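Local atomic coordinates of probable zinc protease PqqL (Escherichia coli, PDB entry 6OFT), a protein that probably works as a zinc-dependent metalloendopeptidase of the M16 family in the periplasm, and is represented here by its first half. Residues W35-T40 with R384-S389; Y20-H25 with F201-D206; M265-D270 with N391-L396. One frame throughout, in Å; residues are numbered along the deposited sequence.

Contact 1: W35-T40 with R384-S389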
loop_
_atom_site.group_PDB
_atom_site.type_symbol
_atom_site.label_atom_id
_atom_site.label_comp_id
_atom_site.label_asym_id
_atom_site.label_seq_id
_atom_site.Cartn_x
_atom_site.Cartn_y
_atom_site.Cartn_z
ATOM N N TRP A 35 -12.072 -11.229 -7.175
ATOM C CA TRP A 35 -12.096 -9.886 -6.613
ATOM C C TRP A 35 -12.695 -8.914 -7.599
ATOM O O TRP A 35 -12.254 -8.864 -8.754
ATOM C CB TRP A 35 -10.673 -9.373 -6.267
ATOM C CG TRP A 35 -9.947 -9.995 -5.101
ATOM C CD1 TRP A 35 -10.218 -11.188 -4.482
ATOM C CD2 TRP A 35 -8.750 -9.492 -4.497
ATOM N NE1 TRP A 35 -9.298 -11.422 -3.482
ATOM C CE2 TRP A 35 -8.378 -10.400 -3.476
ATOM C CE3 TRP A 35 -7.944 -8.359 -4.726
ATOM C CZ2 TRP A 35 -7.217 -10.228 -2.706
ATOM C CZ3 TRP A 35 -6.819 -8.162 -3.929
ATOM C CH2 TRP A 35 -6.474 -9.082 -2.926
ATOM N N LEU A 36 -13.648 -8.087 -7.130
ATOM C CA LEU A 36 -14.221 -7.017 -7.927
ATOM C C LEU A 36 -13.582 -5.719 -7.420
ATOM O O LEU A 36 -13.739 -5.344 -6.246
ATOM C CB LEU A 36 -15.760 -6.958 -7.843
ATOM C CG LEU A 36 -16.404 -5.739 -8.547
ATOM C CD1 LEU A 36 -16.127 -5.756 -10.091
ATOM C CD2 LEU A 36 -17.909 -5.642 -8.225
ATOM N N GLN A 37 -12.860 -5.044 -8.316
ATOM C CA GLN A 37 -12.142 -3.826 -7.996
ATOM C C GLN A 37 -12.783 -2.589 -8.618
ATOM O O GLN A 37 -12.821 -2.449 -9.834
ATOM C CB GLN A 37 -10.652 -3.983 -8.398
ATOM C CG GLN A 37 -9.799 -2.708 -8.315
ATOM C CD GLN A 37 -8.455 -2.955 -8.929
ATOM O OE1 GLN A 37 -8.335 -3.237 -10.124
ATOM N NE2 GLN A 37 -7.415 -2.885 -8.128
ATOM N N ILE A 38 -13.265 -1.680 -7.759
ATOM C CA ILE A 38 -13.842 -0.403 -8.174
ATOM C C ILE A 38 -12.679 0.559 -8.099
ATOM O O ILE A 38 -12.091 0.694 -7.031
ATOM C CB ILE A 38 -15.031 0.065 -7.264
ATOM C CG1 ILE A 38 -16.028 -1.095 -6.910
ATOM C CG2 ILE A 38 -15.743 1.290 -7.851
ATOM C CD1 ILE A 38 -16.723 -1.863 -8.041
ATOM N N HIS A 39 -12.372 1.256 -9.196
ATOM C CA HIS A 39 -11.225 2.173 -9.238
ATOM C C HIS A 39 -11.510 3.537 -8.603
ATOM O O HIS A 39 -10.979 4.568 -9.062
ATOM C CB HIS A 39 -10.697 2.309 -10.673
ATOM C CG HIS A 39 -10.127 1.036 -11.223
ATOM N ND1 HIS A 39 -8.765 0.845 -11.322
ATOM C CD2 HIS A 39 -10.759 -0.063 -11.699
ATOM C CE1 HIS A 39 -8.604 -0.360 -11.853
ATOM N NE2 HIS A 39 -9.780 -0.943 -12.097
ATOM N N THR A 40 -12.347 3.533 -7.537
ATOM C CA THR A 40 -12.748 4.726 -6.795
ATOM C C THR A 40 -12.834 4.370 -5.319
ATOM O O THR A 40 -13.455 3.359 -4.958
ATOM C CB THR A 40 -14.120 5.253 -7.279
ATOM O OG1 THR A 40 -14.069 5.573 -8.663
ATOM C CG2 THR A 40 -14.615 6.477 -6.469
ATOM N N ARG A 384 -0.739 -8.219 -5.441
ATOM C CA ARG A 384 0.220 -7.624 -6.384
ATOM C C ARG A 384 -0.463 -7.316 -7.722
ATOM O O ARG A 384 -0.229 -6.256 -8.298
ATOM C CB ARG A 384 1.466 -8.530 -6.564
ATOM C CG ARG A 384 2.508 -7.942 -7.522
ATOM C CD ARG A 384 3.917 -8.535 -7.377
ATOM N NE ARG A 384 4.133 -9.726 -8.199
ATOM C CZ ARG A 384 4.546 -9.710 -9.467
ATOM N NH1 ARG A 384 4.754 -8.555 -10.092
ATOM N NH2 ARG A 384 4.734 -10.847 -10.124
ATOM N N LEU A 385 -1.309 -8.239 -8.215
ATOM C CA LEU A 385 -2.046 -8.044 -9.472
ATOM C C LEU A 385 -3.080 -6.906 -9.324
ATOM O O LEU A 385 -3.216 -6.067 -10.226
ATOM C CB LEU A 385 -2.717 -9.364 -9.923
ATOM C CG LEU A 385 -3.395 -9.338 -11.290
ATOM C CD1 LEU A 385 -2.408 -8.962 -12.401
ATOM C CD2 LEU A 385 -4.084 -10.680 -11.594
ATOM N N ALA A 386 -3.758 -6.838 -8.165
ATOM C CA ALA A 386 -4.717 -5.752 -7.875
ATOM C C ALA A 386 -3.993 -4.390 -7.879
ATOM O O ALA A 386 -4.514 -3.410 -8.406
ATOM C CB ALA A 386 -5.400 -5.989 -6.530
ATOM N N SER A 387 -2.775 -4.354 -7.318
ATOM C CA SER A 387 -1.928 -3.164 -7.266
ATOM C C SER A 387 -1.512 -2.722 -8.676
ATOM O O SER A 387 -1.537 -1.531 -8.976
ATOM C CB SER A 387 -0.688 -3.450 -6.421
ATOM O OG SER A 387 -0.051 -2.232 -6.083
ATOM N N SER A 388 -1.133 -3.682 -9.552
ATOM C CA SER A 388 -0.753 -3.377 -10.942
ATOM C C SER A 388 -1.939 -2.784 -11.680
ATOM O O SER A 388 -1.794 -1.813 -12.429
ATOM C CB SER A 388 -0.269 -4.640 -11.658
ATOM O OG SER A 388 0.801 -5.199 -10.924
ATOM N N SER A 389 -3.118 -3.341 -11.429
ATOM C CA SER A 389 -4.380 -2.883 -12.008
ATOM C C SER A 389 -4.723 -1.456 -11.562
ATOM O O SER A 389 -5.105 -0.616 -12.395
ATOM C CB SER A 389 -5.508 -3.836 -11.630
ATOM O OG SER A 389 -6.728 -3.407 -12.206
#

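Contact 2: Y20-H25 with F201-D206. With PO4 (phosphate ion), chain D.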
loop_
_atom_site.group_PDB
_atom_site.type_symbol
_atom_site.label_atom_id
_atom_site.label_comp_id
_atom_site.label_asym_id
_atom_site.label_seq_id
_atom_site.Cartn_x
_atom_site.Cartn_y
_atom_site.Cartn_z
ATOM N N TYR A 20 -10.916 -7.173 -17.186
ATOM C CA TYR A 20 -10.684 -8.408 -16.432
ATOM C C TYR A 20 -9.228 -8.789 -16.483
ATOM O O TYR A 20 -8.518 -8.415 -17.421
ATOM C CB TYR A 20 -11.589 -9.565 -16.889
ATOM C CG TYR A 20 -11.598 -9.801 -18.386
ATOM C CD1 TYR A 20 -10.629 -10.595 -18.994
ATOM C CD2 TYR A 20 -12.595 -9.263 -19.190
ATOM C CE1 TYR A 20 -10.612 -10.787 -20.377
ATOM C CE2 TYR A 20 -12.608 -9.476 -20.566
ATOM C CZ TYR A 20 -11.618 -10.242 -21.156
ATOM O OH TYR A 20 -11.650 -10.463 -22.511
ATOM N N MET A 21 -8.773 -9.508 -15.452
ATOM C CA MET A 21 -7.403 -9.995 -15.320
ATOM C C MET A 21 -7.503 -11.382 -14.757
ATOM O O MET A 21 -8.126 -11.581 -13.710
ATOM C CB MET A 21 -6.557 -9.111 -14.391
ATOM C CG MET A 21 -6.547 -7.654 -14.765
ATOM S SD MET A 21 -5.377 -6.770 -13.741
ATOM C CE MET A 21 -4.214 -6.272 -14.983
ATOM N N ILE A 22 -6.964 -12.351 -15.488
ATOM C CA ILE A 22 -6.978 -13.764 -15.100
ATOM C C ILE A 22 -5.553 -14.286 -14.997
ATOM O O ILE A 22 -4.754 -14.122 -15.923
ATOM C CB ILE A 22 -7.839 -14.634 -16.057
ATOM C CG1 ILE A 22 -9.306 -14.115 -16.133
ATOM C CG2 ILE A 22 -7.777 -16.136 -15.651
ATOM C CD1 ILE A 22 -9.995 -14.500 -17.401
ATOM N N TYR A 23 -5.246 -14.938 -13.867
ATOM C CA TYR A 23 -3.923 -15.491 -13.642
ATOM C C TYR A 23 -4.038 -16.887 -13.062
ATOM O O TYR A 23 -4.644 -17.039 -11.999
ATOM C CB TYR A 23 -3.066 -14.575 -12.747
ATOM C CG TYR A 23 -1.593 -14.925 -12.813
ATOM C CD1 TYR A 23 -0.780 -14.419 -13.823
ATOM C CD2 TYR A 23 -1.024 -15.802 -11.897
ATOM C CE1 TYR A 23 0.561 -14.784 -13.926
ATOM C CE2 TYR A 23 0.321 -16.169 -11.983
ATOM C CZ TYR A 23 1.112 -15.652 -12.997
ATOM O OH TYR A 23 2.438 -16.004 -13.084
ATOM N N PRO A 24 -3.459 -17.920 -13.731
ATOM C CA PRO A 24 -3.545 -19.285 -13.177
ATOM C C PRO A 24 -2.599 -19.486 -12.006
ATOM O O PRO A 24 -1.490 -18.963 -12.024
ATOM C CB PRO A 24 -3.159 -20.175 -14.362
ATOM C CG PRO A 24 -2.298 -19.301 -15.223
ATOM C CD PRO A 24 -2.699 -17.891 -15.008
ATOM N N HIS A 25 -3.040 -20.237 -10.988
ATOM C CA HIS A 25 -2.230 -20.566 -9.816
ATOM C C HIS A 25 -2.791 -21.812 -9.149
ATOM O O HIS A 25 -3.999 -21.939 -9.042
ATOM C CB HIS A 25 -2.123 -19.388 -8.828
ATOM C CG HIS A 25 -0.949 -19.524 -7.896
ATOM N ND1 HIS A 25 0.340 -19.579 -8.373
ATOM C CD2 HIS A 25 -0.915 -19.640 -6.546
ATOM C CE1 HIS A 25 1.121 -19.702 -7.317
ATOM N NE2 HIS A 25 0.413 -19.758 -6.196
ATOM N N PHE A 201 -12.532 -6.982 -12.905
ATOM C CA PHE A 201 -12.824 -8.242 -12.231
ATOM C C PHE A 201 -11.533 -9.087 -12.300
ATOM O O PHE A 201 -11.010 -9.318 -13.393
ATOM C CB PHE A 201 -14.032 -8.978 -12.880
ATOM C CG PHE A 201 -14.499 -10.111 -11.996
ATOM C CD1 PHE A 201 -15.211 -9.857 -10.832
ATOM C CD2 PHE A 201 -14.185 -11.430 -12.304
ATOM C CE1 PHE A 201 -15.582 -10.899 -9.977
ATOM C CE2 PHE A 201 -14.578 -12.469 -11.460
ATOM C CZ PHE A 201 -15.270 -12.192 -10.298
ATOM N N ILE A 202 -10.998 -9.498 -11.133
ATOM C CA ILE A 202 -9.734 -10.242 -11.008
ATOM C C ILE A 202 -9.955 -11.712 -10.602
ATOM O O ILE A 202 -10.568 -11.980 -9.578
ATOM C CB ILE A 202 -8.773 -9.479 -10.043
ATOM C CG1 ILE A 202 -8.522 -8.024 -10.532
ATOM C CG2 ILE A 202 -7.449 -10.236 -9.821
ATOM C CD1 ILE A 202 -7.921 -7.090 -9.488
ATOM N N VAL A 203 -9.443 -12.651 -11.414
ATOM C CA VAL A 203 -9.548 -14.104 -11.174
ATOM C C VAL A 203 -8.123 -14.654 -10.999
ATOM O O VAL A 203 -7.345 -14.601 -11.937
ATOM C CB VAL A 203 -10.319 -14.822 -12.337
ATOM C CG1 VAL A 203 -10.376 -16.336 -12.137
ATOM C CG2 VAL A 203 -11.728 -14.257 -12.517
ATOM N N VAL A 204 -7.769 -15.148 -9.795
ATOM C CA VAL A 204 -6.426 -15.703 -9.532
ATOM C C VAL A 204 -6.620 -17.062 -8.871
ATOM O O VAL A 204 -7.193 -17.154 -7.781
ATOM C CB VAL A 204 -5.489 -14.778 -8.681
ATOM C CG1 VAL A 204 -4.062 -15.352 -8.607
ATOM C CG2 VAL A 204 -5.446 -13.350 -9.225
ATOM N N GLY A 205 -6.139 -18.110 -9.521
ATOM C CA GLY A 205 -6.310 -19.425 -8.939
ATOM C C GLY A 205 -6.386 -20.535 -9.943
ATOM O O GLY A 205 -6.086 -20.347 -11.125
ATOM N N ASP A 206 -6.786 -21.712 -9.440
ATOM C CA ASP A 206 -6.788 -22.994 -10.139
ATOM C C ASP A 206 -7.975 -23.220 -11.073
ATOM O O ASP A 206 -8.781 -24.123 -10.868
ATOM C CB ASP A 206 -6.658 -24.123 -9.104
ATOM C CG ASP A 206 -6.016 -25.367 -9.665
ATOM O OD1 ASP A 206 -5.547 -25.324 -10.831
ATOM O OD2 ASP A 206 -5.974 -26.380 -8.949
HETATM P P PO4 D . 1.945 -20.247 -11.658
HETATM O O1 PO4 D . 1.782 -19.190 -10.548
HETATM O O2 PO4 D . 3.469 -20.235 -12.146
HETATM O O3 PO4 D . 1.567 -21.714 -11.136
HETATM O O4 PO4 D . 0.990 -19.833 -12.872
#

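Contact 3: M265-D270 with N391-L396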
loop_
_atom_site.group_PDB
_atom_site.type_symbol
_atom_site.label_atom_id
_atom_site.label_comp_id
_atom_site.label_asym_id
_atom_site.label_seq_id
_atom_site.Cartn_x
_atom_site.Cartn_y
_atom_site.Cartn_z
ATOM N N MET A 265 6.637 9.799 -6.492
ATOM C CA MET A 265 6.750 8.363 -6.665
ATOM C C MET A 265 6.540 8.046 -8.137
ATOM O O MET A 265 5.478 8.363 -8.677
ATOM C CB MET A 265 5.734 7.614 -5.801
ATOM C CG MET A 265 5.843 6.112 -5.943
ATOM S SD MET A 265 4.879 5.286 -4.700
ATOM C CE MET A 265 6.162 4.331 -3.891
ATOM N N VAL A 266 7.544 7.435 -8.788
ATOM C CA VAL A 266 7.419 7.078 -10.205
ATOM C C VAL A 266 6.746 5.717 -10.339
ATOM O O VAL A 266 6.959 4.811 -9.525
ATOM C CB VAL A 266 8.739 7.210 -11.033
ATOM C CG1 VAL A 266 9.626 5.955 -10.935
ATOM C CG2 VAL A 266 8.447 7.565 -12.495
ATOM N N GLN A 267 5.875 5.617 -11.322
ATOM C CA GLN A 267 5.168 4.385 -11.650
ATOM C C GLN A 267 6.129 3.583 -12.537
ATOM O O GLN A 267 6.676 4.143 -13.486
ATOM C CB GLN A 267 3.881 4.718 -12.432
ATOM C CG GLN A 267 2.915 5.628 -11.677
ATOM C CD GLN A 267 2.018 4.858 -10.750
ATOM O OE1 GLN A 267 2.427 4.412 -9.668
ATOM N NE2 GLN A 267 0.767 4.697 -11.162
ATOM N N VAL A 268 6.367 2.304 -12.211
ATOM C CA VAL A 268 7.265 1.458 -13.005
ATOM C C VAL A 268 6.502 0.922 -14.238
ATOM O O VAL A 268 5.747 -0.051 -14.137
ATOM C CB VAL A 268 7.982 0.346 -12.172
ATOM C CG1 VAL A 268 8.866 -0.537 -13.054
ATOM C CG2 VAL A 268 8.803 0.943 -11.036
ATOM N N ASN A 269 6.685 1.586 -15.391
ATOM C CA ASN A 269 6.045 1.171 -16.645
ATOM C C ASN A 269 7.033 1.073 -17.826
ATOM O O ASN A 269 6.634 0.652 -18.916
ATOM C CB ASN A 269 4.813 2.046 -16.992
ATOM C CG ASN A 269 5.047 3.532 -16.963
ATOM O OD1 ASN A 269 5.973 4.062 -17.585
ATOM N ND2 ASN A 269 4.186 4.239 -16.245
ATOM N N ASP A 270 8.320 1.434 -17.599
ATOM C CA ASP A 270 9.377 1.379 -18.603
ATOM C C ASP A 270 10.754 1.153 -17.955
ATOM O O ASP A 270 10.843 1.062 -16.726
ATOM C CB ASP A 270 9.341 2.607 -19.551
ATOM C CG ASP A 270 9.632 3.971 -18.944
ATOM O OD1 ASP A 270 10.001 4.030 -17.756
ATOM O OD2 ASP A 270 9.516 4.983 -19.675
ATOM N N ASN A 391 -2.644 0.916 -10.408
ATOM C CA ASN A 391 -1.622 1.859 -10.855
ATOM C C ASN A 391 -1.389 1.901 -12.342
ATOM O O ASN A 391 -0.593 2.730 -12.783
ATOM C CB ASN A 391 -0.308 1.585 -10.124
ATOM C CG ASN A 391 -0.409 1.881 -8.654
ATOM O OD1 ASN A 391 -0.420 0.979 -7.817
ATOM N ND2 ASN A 391 -0.502 3.153 -8.312
ATOM N N ASN A 392 -2.065 1.011 -13.113
ATOM C CA ASN A 392 -1.926 0.851 -14.567
ATOM C C ASN A 392 -0.444 0.614 -14.939
ATOM O O ASN A 392 0.121 1.255 -15.828
ATOM C CB ASN A 392 -2.590 2.021 -15.331
ATOM C CG ASN A 392 -2.768 1.786 -16.817
ATOM O OD1 ASN A 392 -3.095 0.681 -17.279
ATOM N ND2 ASN A 392 -2.557 2.834 -17.601
ATOM N N THR A 393 0.199 -0.285 -14.179
ATOM C CA THR A 393 1.602 -0.629 -14.363
ATOM C C THR A 393 1.665 -2.088 -14.743
ATOM O O THR A 393 0.873 -2.876 -14.225
ATOM C CB THR A 393 2.450 -0.341 -13.113
ATOM O OG1 THR A 393 1.933 -1.080 -12.009
ATOM C CG2 THR A 393 2.558 1.148 -12.787
ATOM N N PRO A 394 2.591 -2.475 -15.640
ATOM C CA PRO A 394 2.653 -3.886 -16.062
ATOM C C PRO A 394 2.965 -4.843 -14.917
ATOM O O PRO A 394 3.823 -4.552 -14.090
ATOM C CB PRO A 394 3.746 -3.897 -17.141
ATOM C CG PRO A 394 3.881 -2.462 -17.581
ATOM C CD PRO A 394 3.571 -1.642 -16.375
ATOM N N PHE A 395 2.228 -5.959 -14.845
ATOM C CA PHE A 395 2.433 -6.995 -13.827
ATOM C C PHE A 395 3.521 -7.932 -14.347
ATOM O O PHE A 395 3.255 -8.776 -15.203
ATOM C CB PHE A 395 1.124 -7.743 -13.570
ATOM C CG PHE A 395 1.179 -8.928 -12.633
ATOM C CD1 PHE A 395 1.214 -8.744 -11.252
ATOM C CD2 PHE A 395 1.090 -10.226 -13.126
ATOM C CE1 PHE A 395 1.182 -9.840 -10.383
ATOM C CE2 PHE A 395 1.050 -11.322 -12.256
ATOM C CZ PHE A 395 1.093 -11.121 -10.890
ATOM N N LEU A 396 4.764 -7.724 -13.890
ATOM C CA LEU A 396 5.944 -8.484 -14.343
ATOM C C LEU A 396 5.958 -9.889 -13.782
ATOM O O LEU A 396 5.608 -10.097 -12.621
ATOM C CB LEU A 396 7.255 -7.763 -13.949
ATOM C CG LEU A 396 7.420 -6.263 -14.320
ATOM C CD1 LEU A 396 8.705 -5.699 -13.737
ATOM C CD2 LEU A 396 7.394 -6.037 -15.827
HETATM O O HOH W 1 6.159 -2.717 -13.817
#

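Contact 1: W35-T40 with R384-S389
Gln37 reaches across to the helix and meets both Ala386 and Ser389 with its amide. Its CG is anti to the backbone N (chi1 171°), and the chain beyond is extended. OE1 accepts from Ser389 OG at 2.6 Å, with the donor lying in the plane of the carbonyl. NE2 donates to Ala386 O at 3.0 Å. With one bond on each end, the amide cannot easily flip. NE2 also binds Glu95, which adds a second hold. An alanine in place of Gln37 would probably leave Ser389 OG and Glu95 without this partner and open a gap between strand and helix. The setting is the six-stranded mixed sheet of the M16 fold, with helix 378-391 lying on one face. The axes of the two short segments pass 10.5 Å apart at their closest, at an angle of 26°. Beside the polar pair, packing is apolar and close. Ala386 CB sits 3.7 Å from Trp35 CZ3, at the edge of the indole and near its plane. Trp35 also packs on Arg379, Thr382 and Ser383 of the same helix. Toward His39 the fit is looser. Its ring is partly exposed and turns an edge to the helix, with CE1 3.5 Å from Ser389 O. Its NE2 is bonded instead to Thr200 on the adjacent strand. Ser387 points away from the sheet and is exposed to solvent.

Contact 2: Y20-H25 with F201-D206
Val203 O is gripped by two groups of the neighbouring strand. Tyr23 N donates to it at 2.9 Å, and Ile22 CA makes a CA-H...O contact at 3.3 Å. This is a parallel pair inside the mixed sheet of the M16 fold, with strand 19-24 next to strand 199-205. The backbone bonds alternate in the usual parallel way, from Met21 N to Phe201 O, from Val203 N to Met21 O and from Gly205 N to Tyr23 O. Side chains leave on two faces. Ile22 and Val203 lie side by side, pointing the same way, with CG1 of Ile22 4.0 Å from CB of Val203. Helix 209-220 covers that face through Leu213 and Ile216. Met21, Ile202, Tyr23 and Val204 lie on the other face, where helix 378-391 packs. Pairing changes at the end. His25 N still donates to Gly205 O at 3.1 Å, but from above the carbonyl plane. Gly205 has a positive phi of 151°, and a side chain there would be jammed against the carbonyl oxygen of Val204. His25 CG is anti to the backbone N (chi1 -160°), and the ring is held at both nitrogens. NE2 donates to the backbone oxygen of Arg376. The other partner is a phosphate ion, probably from the crystallisation liquor. Phosphate O1 lies at the ring edge, in its plane, where ND1 donates to it at 2.6 Å.

Contact 3: M265-D270 with N391-L396
Thr393 and Pro394 pack against Gln267, Val268 and Asn269, and the first group of contacts is carbon-to-carbon packing. Thr393 CG2 lies 3.8 Å from Gln267 CB. The threonine OG1 sits between the backbone N and the carbonyl carbon (chi1 59°), which leaves CG2 beside the N and facing the glutamine. Pro394 meets Asn269 with CD, 3.8 Å from Asn269 CA, and the same carbon reaches Asn269 CB. A second kind of contact gathers round Val268 O. Thr393 CB and Pro394 CD both approach this oxygen, the proline carbon at 3.5 Å. A water also donates to Val268 O at 2.7 Å and to Pro394 O at 3.0 Å, so it bridges the two loops. The third group is the amide pair. The Gln267 chain bends at chi2 (-85°), which turns CD aside, and the side chain crosses that of Asn391 at about a right angle. The two amide planes are 79° apart, so the groups do not stack. Gln267 NE2 comes 2.9 Å from the backbone O of Asn391. All six touching residues are partly exposed, and this is a surface contact between two irregular loops. The first follows strand 256-264 and leads into helix 271-296. Asp270 is the N-cap of that helix, and Ser273 bonds back to Gln267 O. The second loop joins helix 378-391 to helix 398-408, on which Leu396 packs. Asn392, with positive phi, is the first residue beyond helix 378-391 to leave helical angles.

From the N terminus, the first segment of contact 2 comes before that of contact 1, on successive strands. Contact 2 closes first, when strand 199-205 enters the sheet between those two strands. Contact 3 then opens in the loop after strand 256-264. Contact 1 closes on helix 378-391, and contact 3 closes just beyond that helix. Contact 1 therefore crosses both others, while contacts 2 and 3 follow in series. Contacts 1 and 2 share the sheet and meet where Met21 SD packs on Ser389 CB. Contacts 1 and 3 share the helix end. Together they tie the six-stranded sheet, through this helix, to the start of helix 271-296.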